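Local coordinates for protein UDP-glucose 4-epimerase (Brucella ovis, PDB 4WOK) that probably interconverts UDP-glucose and UDP-galactose, by transient oxidation and re-reduction of the sugar with its bound NAD, at residues Ile62-Leu68 with Gly106-Asp112; Leu212-Glu216 with Val284-Met288; Phe22-His26 with Val236-Ala240. The protein carries 2 engineered substitutions. All coordinates share one frame. Residue numbers count along the deposited sequence, not the author numbering.

Contact 1: Ile62-Leu68 with Gly106-Asp112. With NAD (nicotinamide-adenine-dinucleotide), chain B.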
loop_
_atom_site.group_PDB
_atom_site.type_symbol
_atom_site.label_atom_id
_atom_site.label_comp_id
_atom_site.label_asym_id
_atom_site.label_seq_id
_atom_site.Cartn_x
_atom_site.Cartn_y
_atom_site.Cartn_z
ATOM N N ILE A 62 0.425 3.150 17.557
ATOM C CA ILE A 62 0.477 1.707 17.810
ATOM C C ILE A 62 1.555 1.345 18.839
ATOM O O ILE A 62 1.503 0.266 19.449
ATOM C CB ILE A 62 0.703 0.903 16.519
ATOM C CG1 ILE A 62 2.040 1.292 15.861
ATOM C CG2 ILE A 62 -0.462 1.110 15.583
ATOM C CD1 ILE A 62 2.283 0.551 14.522
ATOM N N LEU A 63 2.516 2.248 19.079
ATOM C CA LEU A 63 3.493 2.015 20.144
ATOM C C LEU A 63 2.920 2.258 21.554
ATOM O O LEU A 63 3.569 1.961 22.555
ATOM C CB LEU A 63 4.730 2.911 19.932
ATOM C CG LEU A 63 5.556 2.540 18.693
ATOM C CD1 LEU A 63 6.560 3.686 18.339
ATOM C CD2 LEU A 63 6.298 1.222 18.928
ATOM N N ASP A 64 1.737 2.860 21.625
ATOM C CA ASP A 64 1.059 3.106 22.897
ATOM C C ASP A 64 0.273 1.836 23.204
ATOM O O ASP A 64 -0.917 1.749 22.895
ATOM C CB ASP A 64 0.150 4.331 22.781
ATOM C CG ASP A 64 -0.587 4.683 24.079
ATOM O OD1 ASP A 64 -0.544 3.925 25.075
ATOM O OD2 ASP A 64 -1.217 5.762 24.085
ATOM N N GLN A 65 0.939 0.833 23.760
ATOM C CA GLN A 65 0.333 -0.496 23.795
ATOM C C GLN A 65 -0.907 -0.536 24.691
ATOM O O GLN A 65 -1.866 -1.221 24.357
ATOM C CB GLN A 65 1.320 -1.566 24.251
ATOM C CG GLN A 65 0.805 -2.976 23.903
ATOM C CD GLN A 65 1.708 -4.074 24.400
ATOM O OE1 GLN A 65 2.665 -4.455 23.729
ATOM N NE2 GLN A 65 1.420 -4.584 25.584
ATOM N N ALA A 66 -0.912 0.219 25.789
ATOM C CA ALA A 66 -2.108 0.257 26.650
ATOM C C ALA A 66 -3.314 0.782 25.876
ATOM O O ALA A 66 -4.412 0.233 25.953
ATOM C CB ALA A 66 -1.867 1.119 27.895
ATOM N N ARG A 67 -3.116 1.853 25.122
ATOM C CA ARG A 67 -4.220 2.449 24.399
ATOM C C ARG A 67 -4.717 1.522 23.300
ATOM O O ARG A 67 -5.909 1.461 23.027
ATOM C CB ARG A 67 -3.808 3.790 23.798
ATOM C CG ARG A 67 -4.972 4.583 23.198
ATOM C CD ARG A 67 -4.521 6.011 22.979
ATOM N NE ARG A 67 -5.580 6.846 22.436
ATOM C CZ ARG A 67 -6.549 7.392 23.160
ATOM N NH1 ARG A 67 -6.601 7.184 24.476
ATOM N NH2 ARG A 67 -7.466 8.138 22.565
ATOM N N LEU A 68 -3.796 0.817 22.656
ATOM C CA LEU A 68 -4.181 -0.116 21.601
ATOM C C LEU A 68 -4.958 -1.311 22.178
ATOM O O LEU A 68 -5.990 -1.728 21.638
ATOM C CB LEU A 68 -2.934 -0.577 20.852
ATOM C CG LEU A 68 -3.087 -1.343 19.543
ATOM C CD1 LEU A 68 -4.022 -0.619 18.561
ATOM C CD2 LEU A 68 -1.695 -1.508 18.956
ATOM N N GLY A 106 6.720 -0.961 16.132
ATOM C CA GLY A 106 5.292 -0.679 16.059
ATOM C C GLY A 106 4.476 -1.930 15.752
ATOM O O GLY A 106 3.421 -2.174 16.346
ATOM N N THR A 107 4.935 -2.725 14.797
ATOM C CA THR A 107 4.209 -3.953 14.480
ATOM C C THR A 107 4.241 -4.922 15.664
ATOM O O THR A 107 3.238 -5.563 15.967
ATOM C CB THR A 107 4.784 -4.623 13.212
ATOM O OG1 THR A 107 4.558 -3.747 12.099
ATOM C CG2 THR A 107 4.091 -5.980 12.943
ATOM N N GLN A 108 5.369 -5.022 16.362
ATOM C CA GLN A 108 5.401 -5.947 17.492
ATOM C C GLN A 108 4.397 -5.513 18.554
ATOM O O GLN A 108 3.706 -6.341 19.150
ATOM C CB GLN A 108 6.788 -6.062 18.142
ATOM C CG GLN A 108 6.697 -7.082 19.314
ATOM C CD GLN A 108 8.014 -7.331 20.023
ATOM O OE1 GLN A 108 9.034 -6.721 19.712
ATOM N NE2 GLN A 108 7.990 -8.239 20.989
ATOM N N SER A 109 4.302 -4.212 18.773
ATOM C CA SER A 109 3.349 -3.696 19.738
ATOM C C SER A 109 1.921 -4.084 19.307
ATOM O O SER A 109 1.106 -4.511 20.123
ATOM C CB SER A 109 3.506 -2.182 19.864
ATOM O OG SER A 109 2.630 -1.650 20.835
ATOM N N LEU A 110 1.622 -3.951 18.021
ATOM C CA LEU A 110 0.298 -4.314 17.527
ATOM C C LEU A 110 0.038 -5.803 17.694
ATOM O O LEU A 110 -1.055 -6.209 18.105
ATOM C CB LEU A 110 0.134 -3.911 16.060
ATOM C CG LEU A 110 -1.161 -4.410 15.408
ATOM C CD1 LEU A 110 -2.384 -3.671 15.933
ATOM C CD2 LEU A 110 -1.068 -4.285 13.894
ATOM N N LEU A 111 1.034 -6.633 17.384
ATOM C CA LEU A 111 0.823 -8.075 17.483
ATOM C C LEU A 111 0.704 -8.497 18.938
ATOM O O LEU A 111 -0.059 -9.413 19.262
ATOM C CB LEU A 111 1.952 -8.837 16.786
ATOM C CG LEU A 111 2.052 -8.601 15.268
ATOM C CD1 LEU A 111 3.116 -9.512 14.727
ATOM C CD2 LEU A 111 0.704 -8.883 14.544
ATOM N N ASP A 112 1.445 -7.842 19.831
ATOM C CA ASP A 112 1.254 -8.152 21.257
ATOM C C ASP A 112 -0.163 -7.775 21.710
ATOM O O ASP A 112 -0.807 -8.530 22.417
ATOM C CB ASP A 112 2.296 -7.437 22.124
ATOM C CG ASP A 112 3.669 -8.081 22.044
ATOM O OD1 ASP A 112 3.756 -9.270 21.716
ATOM O OD2 ASP A 112 4.681 -7.398 22.321
HETATM P PA NAD B . -0.156 6.744 4.445
HETATM O O1A NAD B . 1.015 7.359 5.188
HETATM O O2A NAD B . -1.201 7.538 3.718
HETATM O O5B NAD B . -1.056 5.926 5.679
HETATM C C5B NAD B . -0.234 5.599 6.778
HETATM C C4B NAD B . -1.158 5.770 8.012
HETATM O O4B NAD B . -0.547 5.194 9.175
HETATM C C3B NAD B . -1.237 7.290 8.200
HETATM O O3B NAD B . -2.590 7.620 8.394
HETATM C C2B NAD B . -0.391 7.514 9.478
HETATM O O2B NAD B . -0.870 8.578 10.202
HETATM C C1B NAD B . -0.637 6.161 10.239
HETATM N N9A NAD B . 0.487 5.810 11.130
HETATM C C8A NAD B . 1.869 5.766 10.841
HETATM N N7A NAD B . 2.600 5.370 11.889
HETATM C C5A NAD B . 1.654 5.154 12.900
HETATM C C6A NAD B . 1.792 4.737 14.242
HETATM N N6A NAD B . 3.037 4.475 14.765
HETATM N N1A NAD B . 0.691 4.597 15.017
HETATM C C2A NAD B . -0.527 4.880 14.453
HETATM N N3A NAD B . -0.809 5.299 13.186
HETATM C C4A NAD B . 0.332 5.413 12.439
HETATM O O3 NAD B . 0.639 5.601 3.641
HETATM P PN NAD B . -0.234 4.646 2.671
HETATM O O1N NAD B . -1.726 4.596 2.833
HETATM O O2N NAD B . 0.498 4.707 1.375
HETATM O O5D NAD B . 0.283 3.024 2.967
HETATM C C5D NAD B . 0.011 2.610 4.214
HETATM C C4D NAD B . 0.419 1.137 4.250
HETATM O O4D NAD B . 0.542 0.636 2.857
HETATM C C3D NAD B . 1.830 1.013 4.860
HETATM O O3D NAD B . 1.852 -0.219 5.508
HETATM C C2D NAD B . 2.701 0.983 3.600
HETATM O O2D NAD B . 3.892 0.318 3.741
HETATM C C1D NAD B . 1.799 0.053 2.755
HETATM N N1N NAD B . 2.270 0.126 1.281
HETATM C C2N NAD B . 1.976 1.287 0.571
HETATM C C3N NAD B . 2.400 1.372 -0.781
HETATM C C7N NAD B . 2.090 2.623 -1.559
HETATM O O7N NAD B . 2.416 2.714 -2.747
HETATM N N7N NAD B . 1.438 3.657 -0.917
HETATM C C4N NAD B . 3.101 0.305 -1.348
HETATM C C5N NAD B . 3.382 -0.841 -0.605
HETATM C C6N NAD B . 2.960 -0.924 0.729
HETATM O O HOH W 1 5.005 -4.918 23.098
#
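The backbone of Ile62 is used at both ends: one end reads the cofactor's base and the other holds a neighbouring helix. Its N donates to the adenine atom N1A of NAD, 2.9 Å away. Its O accepts a 2.6 Å hydrogen bond from Ser109 OG. The site belongs to the NAD-binding Rossmann fold. Here the loop after strand 57-59 meets helix 96-116 and turns into helix 65-75. A residue whose main-chain amide recognises adenine N1 at this point is familiar from relatives in the short-chain dehydrogenase/reductase superfamily.

The nearest CA pair is Leu63 and Gly106, 5.2 Å apart. A CB placed on Gly106 would sit only 2.8 Å from Ile62 CD1, which is a clash. Without it, Ile62 CD1 reaches 3.5 Å from Gly106 O. Leu63 CD2 lies 3.6 Å from Gly106 N. Further along, Leu68 CD2 packs on Leu110 CD1 at 3.8 Å. Leu110 also touches Val80 and His82 of strand 79-82, while Ile62 and Leu68 also touch Tyr41.

Asp64 sits at the N-cap of helix 65-75 and accepts a weak bond from Arg67 N. At the outer end the contact turns polar. Asp112 OD1 is held by Tyr165 and Arg115. The other oxygen, Asp112 OD2, takes a 2.6 Å bond from a water that also donates to Gln65 OE1 at 2.5 Å.

Contact 2: Leu212-Glu216 with Val284-Met288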
loop_
_atom_site.group_PDB
_atom_site.type_symbol
_atom_site.label_atom_id
_atom_site.label_comp_id
_atom_site.label_asym_id
_atom_site.label_seq_id
_atom_site.Cartn_x
_atom_site.Cartn_y
_atom_site.Cartn_z
ATOM N N LEU A 212 4.322 21.350 -9.184
ATOM C CA LEU A 212 5.774 21.140 -9.178
ATOM C C LEU A 212 6.335 21.731 -10.460
ATOM O O LEU A 212 5.638 21.793 -11.478
ATOM C CB LEU A 212 6.135 19.657 -9.090
ATOM C CG LEU A 212 5.903 18.923 -7.773
ATOM C CD1 LEU A 212 6.232 17.449 -7.959
ATOM C CD2 LEU A 212 6.750 19.540 -6.667
ATOM N N ASP A 213 7.588 22.164 -10.426
ATOM C CA ASP A 213 8.183 22.785 -11.597
ATOM C C ASP A 213 8.568 21.762 -12.656
ATOM O O ASP A 213 8.386 21.998 -13.853
ATOM C CB ASP A 213 9.411 23.601 -11.194
ATOM C CG ASP A 213 9.047 24.938 -10.583
ATOM O OD1 ASP A 213 8.298 25.703 -11.230
ATOM O OD2 ASP A 213 9.515 25.230 -9.463
ATOM N N VAL A 214 9.144 20.645 -12.220
ATOM C CA VAL A 214 9.617 19.621 -13.148
ATOM C C VAL A 214 9.378 18.226 -12.598
ATOM O O VAL A 214 9.148 18.043 -11.403
ATOM C CB VAL A 214 11.137 19.767 -13.471
ATOM C CG1 VAL A 214 11.439 21.120 -14.049
ATOM C CG2 VAL A 214 11.980 19.527 -12.231
ATOM N N LEU A 215 9.406 17.238 -13.482
ATOM C CA LEU A 215 9.485 15.856 -13.043
ATOM C C LEU A 215 10.805 15.301 -13.547
ATOM O O LEU A 215 10.989 15.096 -14.749
ATOM C CB LEU A 215 8.316 15.021 -13.556
ATOM C CG LEU A 215 8.412 13.541 -13.170
ATOM C CD1 LEU A 215 8.020 13.308 -11.695
ATOM C CD2 LEU A 215 7.596 12.649 -14.091
ATOM N N GLU A 216 11.744 15.103 -12.628
ATOM C CA GLU A 216 13.008 14.491 -12.986
ATOM C C GLU A 216 12.795 12.997 -13.191
ATOM O O GLU A 216 12.261 12.315 -12.324
ATOM C CB GLU A 216 14.071 14.761 -11.916
ATOM C CG GLU A 216 14.735 16.128 -12.049
ATOM C CD GLU A 216 15.827 16.364 -11.017
ATOM O OE1 GLU A 216 15.738 15.784 -9.911
ATOM O OE2 GLU A 216 16.772 17.127 -11.316
ATOM N N VAL A 284 3.343 16.764 -18.945
ATOM C CA VAL A 284 4.237 16.682 -17.793
ATOM C C VAL A 284 5.605 17.247 -18.166
ATOM O O VAL A 284 6.213 16.783 -19.121
ATOM C CB VAL A 284 4.400 15.235 -17.309
ATOM C CG1 VAL A 284 5.303 15.183 -16.077
ATOM C CG2 VAL A 284 3.043 14.616 -17.017
ATOM N N PRO A 285 6.089 18.259 -17.426
ATOM C CA PRO A 285 7.377 18.867 -17.794
ATOM C C PRO A 285 8.578 18.010 -17.374
ATOM O O PRO A 285 9.259 18.319 -16.400
ATOM C CB PRO A 285 7.358 20.201 -17.048
ATOM C CG PRO A 285 6.490 19.929 -15.838
ATOM C CD PRO A 285 5.406 19.010 -16.360
ATOM N N VAL A 286 8.832 16.949 -18.133
ATOM C CA VAL A 286 9.877 15.987 -17.822
ATOM C C VAL A 286 11.280 16.553 -17.995
ATOM O O VAL A 286 11.581 17.215 -18.982
ATOM C CB VAL A 286 9.748 14.729 -18.697
ATOM C CG1 VAL A 286 10.921 13.787 -18.468
ATOM C CG2 VAL A 286 8.442 14.022 -18.393
ATOM N N ALA A 287 12.124 16.300 -17.004
ATOM C CA ALA A 287 13.546 16.560 -17.128
ATOM C C ALA A 287 14.255 15.221 -17.110
ATOM O O ALA A 287 14.383 14.591 -16.061
ATOM C CB ALA A 287 14.036 17.451 -16.003
ATOM N N MET A 288 14.685 14.774 -18.279
ATOM C CA MET A 288 15.325 13.478 -18.411
ATOM C C MET A 288 16.773 13.541 -17.936
ATOM O O MET A 288 17.570 14.328 -18.447
ATOM C CB MET A 288 15.253 13.002 -19.863
ATOM C CG MET A 288 15.518 11.521 -20.038
ATOM S SD MET A 288 14.324 10.495 -19.157
ATOM C CE MET A 288 12.870 10.683 -20.192
#
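Two backbone hydrogen bonds join these segments as a small parallel sheet apart from the Rossmann sheet. It pairs the strands after helices 200-209 and 269-280, which pack on it through Ala204 against Leu215 and Ile276 against Val284. Leu215 N donates to Pro285 O at 3.1 Å, and Ala287 N donates to Leu215 O at 2.8 Å. Leu215 thus bonds to both neighbours of its bridge partner Val286, the usual parallel pattern. Glu216 pairs with Ala287 in the next bridge.

Three CA-H...O contacts add to these: Val214 CA to Pro285 O (3.5 Å), Val286 CA to Leu215 O and Glu216 CA to Ala287 O (both 3.4 Å).

The apolar contacts are few. Leu215 CB meets Val284 CG1 at 3.9 Å. Val214 CB lies 4.5 Å from Ala287 CB.

Charge enters with Glu216, which forms a salt bridge with Arg289, just after segment 284-288.

The polar bonding between the segments is entirely main chain, so register sets the pairing and side chains add modest apolar contact.

Contact 3: Phe22-His26 with Val236-Ala240. With NAD (nicotinamide-adenine-dinucleotide), chain B.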
loop_
_atom_site.group_PDB
_atom_site.type_symbol
_atom_site.label_atom_id
_atom_site.label_comp_id
_atom_site.label_asym_id
_atom_site.label_seq_id
_atom_site.Cartn_x
_atom_site.Cartn_y
_atom_site.Cartn_z
ATOM N N PHE A 22 -3.970 7.071 3.107
ATOM C CA PHE A 22 -4.449 6.876 1.737
ATOM C C PHE A 22 -5.134 5.506 1.545
ATOM O O PHE A 22 -6.351 5.420 1.314
ATOM C CB PHE A 22 -3.259 7.054 0.785
ATOM C CG PHE A 22 -3.561 6.760 -0.669
ATOM C CD1 PHE A 22 -4.722 7.230 -1.273
ATOM C CD2 PHE A 22 -2.647 6.050 -1.440
ATOM C CE1 PHE A 22 -4.988 6.958 -2.622
ATOM C CE2 PHE A 22 -2.898 5.784 -2.774
ATOM C CZ PHE A 22 -4.066 6.241 -3.372
ATOM N N ILE A 23 -4.380 4.423 1.654
ATOM C CA ILE A 23 -4.972 3.106 1.409
ATOM C C ILE A 23 -5.952 2.696 2.528
ATOM O O ILE A 23 -6.973 2.050 2.262
ATOM C CB ILE A 23 -3.861 2.044 1.256
ATOM C CG1 ILE A 23 -2.875 2.486 0.167
ATOM C CG2 ILE A 23 -4.435 0.706 0.895
ATOM C CD1 ILE A 23 -1.616 1.623 0.106
ATOM N N GLY A 24 -5.632 3.062 3.767
ATOM C CA GLY A 24 -6.455 2.694 4.918
ATOM C C GLY A 24 -7.832 3.341 4.856
ATOM O O GLY A 24 -8.824 2.702 5.170
ATOM N N SER A 25 -7.900 4.611 4.458
ATOM C CA SER A 25 -9.190 5.293 4.381
ATOM C C SER A 25 -10.038 4.697 3.263
ATOM O O SER A 25 -11.250 4.518 3.436
ATOM C CB SER A 25 -9.025 6.811 4.181
ATOM O OG SER A 25 -8.350 7.124 2.961
ATOM N N HIS A 26 -9.421 4.367 2.126
ATOM C CA HIS A 26 -10.173 3.696 1.058
ATOM C C HIS A 26 -10.712 2.339 1.519
ATOM O O HIS A 26 -11.807 1.906 1.119
ATOM C CB HIS A 26 -9.308 3.513 -0.190
ATOM C CG HIS A 26 -9.184 4.753 -1.023
ATOM N ND1 HIS A 26 -8.298 5.761 -0.723
ATOM C CD2 HIS A 26 -9.837 5.140 -2.147
ATOM C CE1 HIS A 26 -8.411 6.727 -1.626
ATOM N NE2 HIS A 26 -9.337 6.374 -2.497
ATOM N N VAL A 236 -5.894 1.880 -5.778
ATOM C CA VAL A 236 -6.118 1.803 -4.336
ATOM C C VAL A 236 -7.460 1.136 -3.979
ATOM O O VAL A 236 -7.593 0.490 -2.929
ATOM C CB VAL A 236 -6.043 3.212 -3.712
ATOM C CG1 VAL A 236 -7.091 4.130 -4.334
ATOM C CG2 VAL A 236 -6.176 3.151 -2.191
ATOM N N THR A 237 -8.456 1.277 -4.848
ATOM C CA THR A 237 -9.736 0.621 -4.590
ATOM C C THR A 237 -9.588 -0.890 -4.712
ATOM O O THR A 237 -10.201 -1.646 -3.946
ATOM C CB THR A 237 -10.835 1.122 -5.539
ATOM O OG1 THR A 237 -10.982 2.537 -5.367
ATOM C CG2 THR A 237 -12.165 0.443 -5.222
ATOM N N ASP A 238 -8.778 -1.334 -5.671
ATOM C CA ASP A 238 -8.443 -2.750 -5.788
ATOM C C ASP A 238 -7.711 -3.224 -4.529
ATOM O O ASP A 238 -7.932 -4.336 -4.059
ATOM C CB ASP A 238 -7.585 -3.013 -7.028
ATOM C CG ASP A 238 -8.420 -3.173 -8.300
ATOM O OD1 ASP A 238 -9.530 -3.748 -8.211
ATOM O OD2 ASP A 238 -7.966 -2.724 -9.381
ATOM N N LEU A 239 -6.837 -2.383 -3.988
ATOM C CA LEU A 239 -6.149 -2.735 -2.738
ATOM C C LEU A 239 -7.151 -2.872 -1.605
ATOM O O LEU A 239 -7.075 -3.817 -0.823
ATOM C CB LEU A 239 -5.072 -1.696 -2.382
ATOM C CG LEU A 239 -3.832 -1.738 -3.276
ATOM C CD1 LEU A 239 -2.948 -0.536 -3.007
ATOM C CD2 LEU A 239 -3.060 -3.035 -3.093
ATOM N N ALA A 240 -8.085 -1.931 -1.515
ATOM C CA ALA A 240 -9.152 -2.018 -0.519
ATOM C C ALA A 240 -9.894 -3.349 -0.655
ATOM O O ALA A 240 -10.062 -4.082 0.317
ATOM C CB ALA A 240 -10.120 -0.852 -0.663
HETATM P PA NAD B . -0.156 6.744 4.445
HETATM O O1A NAD B . 1.015 7.359 5.188
HETATM O O2A NAD B . -1.201 7.538 3.718
HETATM O O5B NAD B . -1.056 5.926 5.679
HETATM C C5B NAD B . -0.234 5.599 6.778
HETATM C C4B NAD B . -1.158 5.770 8.012
HETATM O O4B NAD B . -0.547 5.194 9.175
HETATM C C3B NAD B . -1.237 7.290 8.200
HETATM O O3B NAD B . -2.590 7.620 8.394
HETATM C C2B NAD B . -0.391 7.514 9.478
HETATM O O2B NAD B . -0.870 8.578 10.202
HETATM C C1B NAD B . -0.637 6.161 10.239
HETATM N N9A NAD B . 0.487 5.810 11.130
HETATM C C8A NAD B . 1.869 5.766 10.841
HETATM N N7A NAD B . 2.600 5.370 11.889
HETATM C C5A NAD B . 1.654 5.154 12.900
HETATM C C6A NAD B . 1.792 4.737 14.242
HETATM N N6A NAD B . 3.037 4.475 14.765
HETATM N N1A NAD B . 0.691 4.597 15.017
HETATM C C2A NAD B . -0.527 4.880 14.453
HETATM N N3A NAD B . -0.809 5.299 13.186
HETATM C C4A NAD B . 0.332 5.413 12.439
HETATM O O3 NAD B . 0.639 5.601 3.641
HETATM P PN NAD B . -0.234 4.646 2.671
HETATM O O1N NAD B . -1.726 4.596 2.833
HETATM O O2N NAD B . 0.498 4.707 1.375
HETATM O O5D NAD B . 0.283 3.024 2.967
HETATM C C5D NAD B . 0.011 2.610 4.214
HETATM C C4D NAD B . 0.419 1.137 4.250
HETATM O O4D NAD B . 0.542 0.636 2.857
HETATM C C3D NAD B . 1.830 1.013 4.860
HETATM O O3D NAD B . 1.852 -0.219 5.508
HETATM C C2D NAD B . 2.701 0.983 3.600
HETATM O O2D NAD B . 3.892 0.318 3.741
HETATM C C1D NAD B . 1.799 0.053 2.755
HETATM N N1N NAD B . 2.270 0.126 1.281
HETATM C C2N NAD B . 1.976 1.287 0.571
HETATM C C3N NAD B . 2.400 1.372 -0.781
HETATM C C7N NAD B . 2.090 2.623 -1.559
HETATM O O7N NAD B . 2.416 2.714 -2.747
HETATM N N7N NAD B . 1.438 3.657 -0.917
HETATM C C4N NAD B . 3.101 0.305 -1.348
HETATM C C5N NAD B . 3.382 -0.841 -0.605
HETATM C C6N NAD B . 2.960 -0.924 0.729
#
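Two helix starts cross here, with their local axes 8.8 Å apart at closest approach and at a signed angle of -60°. Ile23 and Val236 have CA atoms 6.0 Å apart, as do His26 and Ala240. Segment 22-26 begins the first helix of the Rossmann fold. Gly24 fits the last glycine of its GxGxxG pattern. The helix's first amides hold the NAD pyrophosphate: Phe22 N donates to O2A and Ile23 N to O1N, both at 2.9 Å.

Val236 presents a methyl to a face of each of two rings through CH-pi contacts. Its CG2 lies 4.1 Å from the centroid of the Phe22 ring, and its CG1 lies 3.7 Å from that of the His26 ring. His26 is fixed by a 2.8 Å hydrogen bond from its ND1 to Phe22 O. Ile23 CD1 meets Leu239 CD1 at 4.0 Å, and both residues also touch Ala181. Farther along, Ala240 CB rests 3.7 Å from His26 O.

In the fold
Contacts 1 and 3 serve different parts of one NAD molecule. Contact 1 meets the adenine and contact 3 the pyrophosphate. Their centres are 23 Å apart and their nearest atoms about 12 Å apart. NAD, which is bonded to both, bridges them. In sequence, both segments of contact 1 fall between those of contact 3. Contact 2 lies on the opposite side of the chain's centre from contact 1, with 41 Å between the two centres. It is 27 Å from contact 3, centre to centre. The bound zinc lies between contacts 2 and 3: about 12 Å from the Leu215 side chain and about 6 Å from that of Phe22.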